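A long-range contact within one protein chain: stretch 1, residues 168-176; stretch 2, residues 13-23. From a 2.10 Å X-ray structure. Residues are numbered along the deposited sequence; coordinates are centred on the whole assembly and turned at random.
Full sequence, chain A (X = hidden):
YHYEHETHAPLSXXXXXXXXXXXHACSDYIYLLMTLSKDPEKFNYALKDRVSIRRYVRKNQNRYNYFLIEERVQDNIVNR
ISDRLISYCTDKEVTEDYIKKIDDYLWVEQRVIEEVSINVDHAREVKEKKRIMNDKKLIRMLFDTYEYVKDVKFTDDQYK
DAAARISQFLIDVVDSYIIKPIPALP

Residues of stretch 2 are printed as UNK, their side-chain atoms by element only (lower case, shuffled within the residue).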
# COMPACT_ATOMS: atom_id res chain seq x y z
N GLN A 168 8.07 3.84 1.34
CA GLN A 168 8.09 4.15 -0.09
C GLN A 168 6.78 4.70 -0.57
O GLN A 168 6.74 5.68 -1.31
CB GLN A 168 8.42 2.92 -0.95
CG GLN A 168 8.53 3.33 -2.41
CD GLN A 168 8.76 2.17 -3.32
OE1 GLN A 168 7.84 1.41 -3.61
NE2 GLN A 168 10.00 2.01 -3.76
N PHE A 169 5.69 4.04 -0.17
CA PHE A 169 4.36 4.47 -0.56
C PHE A 169 4.09 5.92 -0.11
O PHE A 169 3.58 6.73 -0.87
CB PHE A 169 3.30 3.54 0.06
CG PHE A 169 1.88 3.92 -0.28
CD1 PHE A 169 1.16 3.21 -1.25
CD2 PHE A 169 1.26 4.99 0.38
CE1 PHE A 169 -0.17 3.55 -1.58
CE2 PHE A 169 -0.07 5.34 0.07
CZ PHE A 169 -0.78 4.62 -0.93
N LEU A 170 4.41 6.24 1.13
CA LEU A 170 4.16 7.59 1.62
C LEU A 170 4.93 8.65 0.80
O LEU A 170 4.36 9.64 0.33
CB LEU A 170 4.52 7.66 3.11
CG LEU A 170 3.53 6.85 3.96
CD1 LEU A 170 4.10 6.65 5.33
CD2 LEU A 170 2.19 7.55 4.05
N ILE A 171 6.22 8.43 0.61
CA ILE A 171 7.02 9.39 -0.16
C ILE A 171 6.44 9.60 -1.56
O ILE A 171 6.30 10.72 -2.00
CB ILE A 171 8.50 8.93 -0.24
CG1 ILE A 171 9.13 9.03 1.14
CG2 ILE A 171 9.27 9.83 -1.22
CD1 ILE A 171 10.42 8.24 1.30
N ASP A 172 6.06 8.52 -2.22
CA ASP A 172 5.47 8.59 -3.55
C ASP A 172 4.10 9.20 -3.63
O ASP A 172 3.77 9.84 -4.61
CB ASP A 172 5.30 7.21 -4.17
CG ASP A 172 6.57 6.64 -4.65
OD1 ASP A 172 7.58 7.38 -4.60
OD2 ASP A 172 6.56 5.48 -5.09
N VAL A 173 3.29 8.97 -2.60
CA VAL A 173 1.90 9.39 -2.69
C VAL A 173 1.42 10.63 -1.97
O VAL A 173 0.61 11.37 -2.51
CB VAL A 173 0.99 8.16 -2.33
CG1 VAL A 173 -0.49 8.52 -2.47
CG2 VAL A 173 1.36 6.96 -3.25
N VAL A 174 1.91 10.86 -0.75
CA VAL A 174 1.51 12.02 0.02
C VAL A 174 1.80 13.27 -0.80
O VAL A 174 2.89 13.40 -1.37
CB VAL A 174 2.29 12.11 1.35
CG1 VAL A 174 1.92 13.41 2.09
CG2 VAL A 174 1.95 10.90 2.24
N ASP A 175 0.84 14.19 -0.85
CA ASP A 175 0.99 15.44 -1.59
C ASP A 175 0.42 16.63 -0.82
O ASP A 175 0.42 17.75 -1.32
CB ASP A 175 0.28 15.36 -2.95
CG ASP A 175 -1.24 15.42 -2.83
OD1 ASP A 175 -1.94 15.49 -3.87
OD2 ASP A 175 -1.74 15.39 -1.70
N SER A 176 -0.04 16.38 0.40
CA SER A 176 -0.65 17.44 1.22
C SER A 176 0.26 18.62 1.57
O SER A 176 -0.22 19.70 1.82
CB SER A 176 -1.21 16.84 2.52
OG SER A 176 -0.15 16.39 3.35
N UNK A 13 -7.81 12.44 0.90
CA UNK A 13 -8.56 11.59 -0.03
C UNK A 13 -7.62 10.91 -1.02
O UNK A 13 -7.94 9.84 -1.54
c UNK A 13 -9.77 13.59 0.37
c UNK A 13 -8.36 13.81 0.91
c UNK A 13 -9.53 12.55 -0.71
N UNK A 14 -6.47 11.54 -1.30
CA UNK A 14 -5.51 10.95 -2.23
C UNK A 14 -4.93 9.64 -1.67
O UNK A 14 -4.76 8.66 -2.40
c UNK A 14 -0.79 11.32 -5.70
c UNK A 14 -2.20 12.09 -3.88
n UNK A 14 0.18 11.06 -4.85
c UNK A 14 -4.33 11.89 -2.51
c UNK A 14 -3.46 11.28 -3.57
n UNK A 14 -1.92 11.82 -5.26
n UNK A 14 -0.66 11.04 -6.98
N UNK A 15 -4.62 9.64 -0.38
CA UNK A 15 -4.10 8.44 0.30
C UNK A 15 -5.18 7.36 0.22
O UNK A 15 -4.92 6.21 -0.16
c UNK A 15 -3.64 7.45 2.55
c UNK A 15 -2.54 9.60 1.87
c UNK A 15 -1.27 8.83 1.58
c UNK A 15 -3.81 8.74 1.77
N UNK A 16 -6.41 7.74 0.56
CA UNK A 16 -7.54 6.81 0.55
C UNK A 16 -7.74 6.16 -0.82
O UNK A 16 -7.89 4.94 -0.91
c UNK A 16 -8.80 7.56 1.01
c UNK A 16 -10.11 6.79 1.04
n UNK A 16 -12.46 7.01 1.92
n UNK A 16 -13.16 8.44 3.59
c UNK A 16 -11.16 7.67 1.74
n UNK A 16 -14.53 6.73 2.90
c UNK A 16 -13.38 7.39 2.81
N UNK A 17 -7.73 6.97 -1.89
CA UNK A 17 -7.91 6.42 -3.23
C UNK A 17 -6.72 5.63 -3.77
O UNK A 17 -6.89 4.52 -4.31
n UNK A 17 -11.37 11.29 -5.23
c UNK A 17 -11.26 9.98 -4.53
c UNK A 17 -8.28 7.52 -4.24
c UNK A 17 -9.68 8.11 -3.99
c UNK A 17 -9.93 9.33 -4.84
N UNK A 18 -5.51 6.17 -3.65
CA UNK A 18 -4.37 5.44 -4.18
C UNK A 18 -4.21 4.14 -3.36
O UNK A 18 -3.90 3.08 -3.90
c UNK A 18 -1.93 5.53 -4.85
c UNK A 18 -3.07 6.29 -4.15
c UNK A 18 -3.30 7.59 -4.88
N UNK A 19 -4.44 4.24 -2.05
CA UNK A 19 -4.36 3.05 -1.23
C UNK A 19 -5.39 2.04 -1.72
O UNK A 19 -5.06 0.89 -1.98
N UNK A 20 -6.65 2.45 -1.88
CA UNK A 20 -7.67 1.51 -2.36
C UNK A 20 -7.32 0.91 -3.68
O UNK A 20 -7.49 -0.31 -3.90
c UNK A 20 -9.76 2.19 -1.08
o UNK A 20 -9.21 1.57 -0.13
c UNK A 20 -9.06 2.17 -2.44
o UNK A 20 -10.84 2.80 -0.94
N UNK A 21 -6.80 1.74 -4.57
CA UNK A 21 -6.41 1.28 -5.88
C UNK A 21 -5.33 0.18 -5.86
O UNK A 21 -5.50 -0.90 -6.46
c UNK A 21 -6.74 4.70 -7.61
c UNK A 21 -7.11 3.31 -7.17
c UNK A 21 -5.12 1.96 -7.93
c UNK A 21 -5.91 2.46 -6.73
N UNK A 22 -4.24 0.46 -5.16
CA UNK A 22 -3.10 -0.46 -5.03
C UNK A 22 -3.46 -1.75 -4.31
O UNK A 22 -3.14 -2.84 -4.76
c UNK A 22 -0.84 -0.74 -3.80
o UNK A 22 1.46 -0.73 -3.08
o UNK A 22 0.63 1.16 -3.80
c UNK A 22 -1.97 0.23 -4.24
c UNK A 22 0.51 -0.05 -3.54
N UNK A 23 -4.15 -1.62 -3.18
CA UNK A 23 -4.46 -2.83 -2.44
C UNK A 23 -5.56 -3.69 -3.04
O UNK A 23 -5.49 -4.90 -2.92
c UNK A 23 -2.65 -3.12 0.33
c UNK A 23 -1.81 -0.46 0.53
c UNK A 23 -3.04 -0.79 -0.09
c UNK A 23 -4.72 -2.47 -0.96
c UNK A 23 -3.46 -2.12 -0.19
c UNK A 23 -1.39 -2.80 0.96
c UNK A 23 -0.98 -1.46 1.05
O HOH W 1 2.39 11.97 -5.72

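Position 13 has three side-chain carbons that close a ring onto the backbone N, and none reaches stretch 1; this is Pro 13. It begins the helix, and in the first turn the N-H that proline lacks is not needed for the helix's own i to i-4 bonds.

Position 14 carries three carbons, a nitrogen, then a carbon bearing two more nitrogens, one of which lies 2.4 Å from Val 173 O; this is Arg 14. Its extended chain, with chi1 to chi3 all t, carries the guanidinium to the end of the other helix, where NH1 donates that very short hydrogen bond to Val 173 O, near the guanidinium plane. Asp 175 OD1 lies 3.9 Å from Arg 14 NE, a long salt bridge; the oxygen is well out of the plane, so only the charges attract. A water accepts a weak bond from Arg 14 NH1 (2.5 Å) and donates to Asp 172 O (2.8 Å).

Position 15 has four carbons, forked at the first; the end of its two-carbon arm is 3.9 Å from Val 174 CG2, 4.0 Å from Phe 169 CE2 and 4.1 Å from Val 173 CG1. This is Ile 15, a branched apolar side chain whose longer arm carries CD1 into the apolar cluster.

Position 16, built like 14 but pointing away, is Arg 16, and position 17, four carbons in a row ending in nitrogen and out of reach, is Lys 17; exposure, full and partial respectively, suits their charges.

At position 18 one carbon carries two others and points toward stretch 1, its CB 3.8 Å from Val 173 CG1: compact, apolar Val 18.

Position 19 has no side-chain atoms, and its backbone N lies 3.8 Å from Phe 169 CZ, at the ring edge; this is Gly 19. An ideal CB would point sideways, still 4.2 Å from Phe 169 CZ, so the ring is not what demands a glycine.

Out of reach are position 20, two carbons, the second with two oxygens, Asp 20, its charge suited to partial exposure; and position 21, four carbons forked at the first, Ile 21, apolar and buried.

Position 22 has three carbons, the third carrying two oxygens, one 3.3 Å from Phe 169 CD1 at the ring edge; this is Glu 22, its buried carboxylate satisfied by hydrogen bonds elsewhere in the structure.

Position 23, one carbon and a six-carbon ring just outside contact, is Phe 23, apolar and buried.

The helices cross at 124°, their axes 11.1 Å apart at closest approach. Phe 169 is a knob among Ile 15, Val 18, Gly 19 and Glu 22; Val 173 extends the apolar packing, and Arg 14 binds the carbonyl at the helix end.

Stretch 2, residues 13-23: PRIRKVGDIEF
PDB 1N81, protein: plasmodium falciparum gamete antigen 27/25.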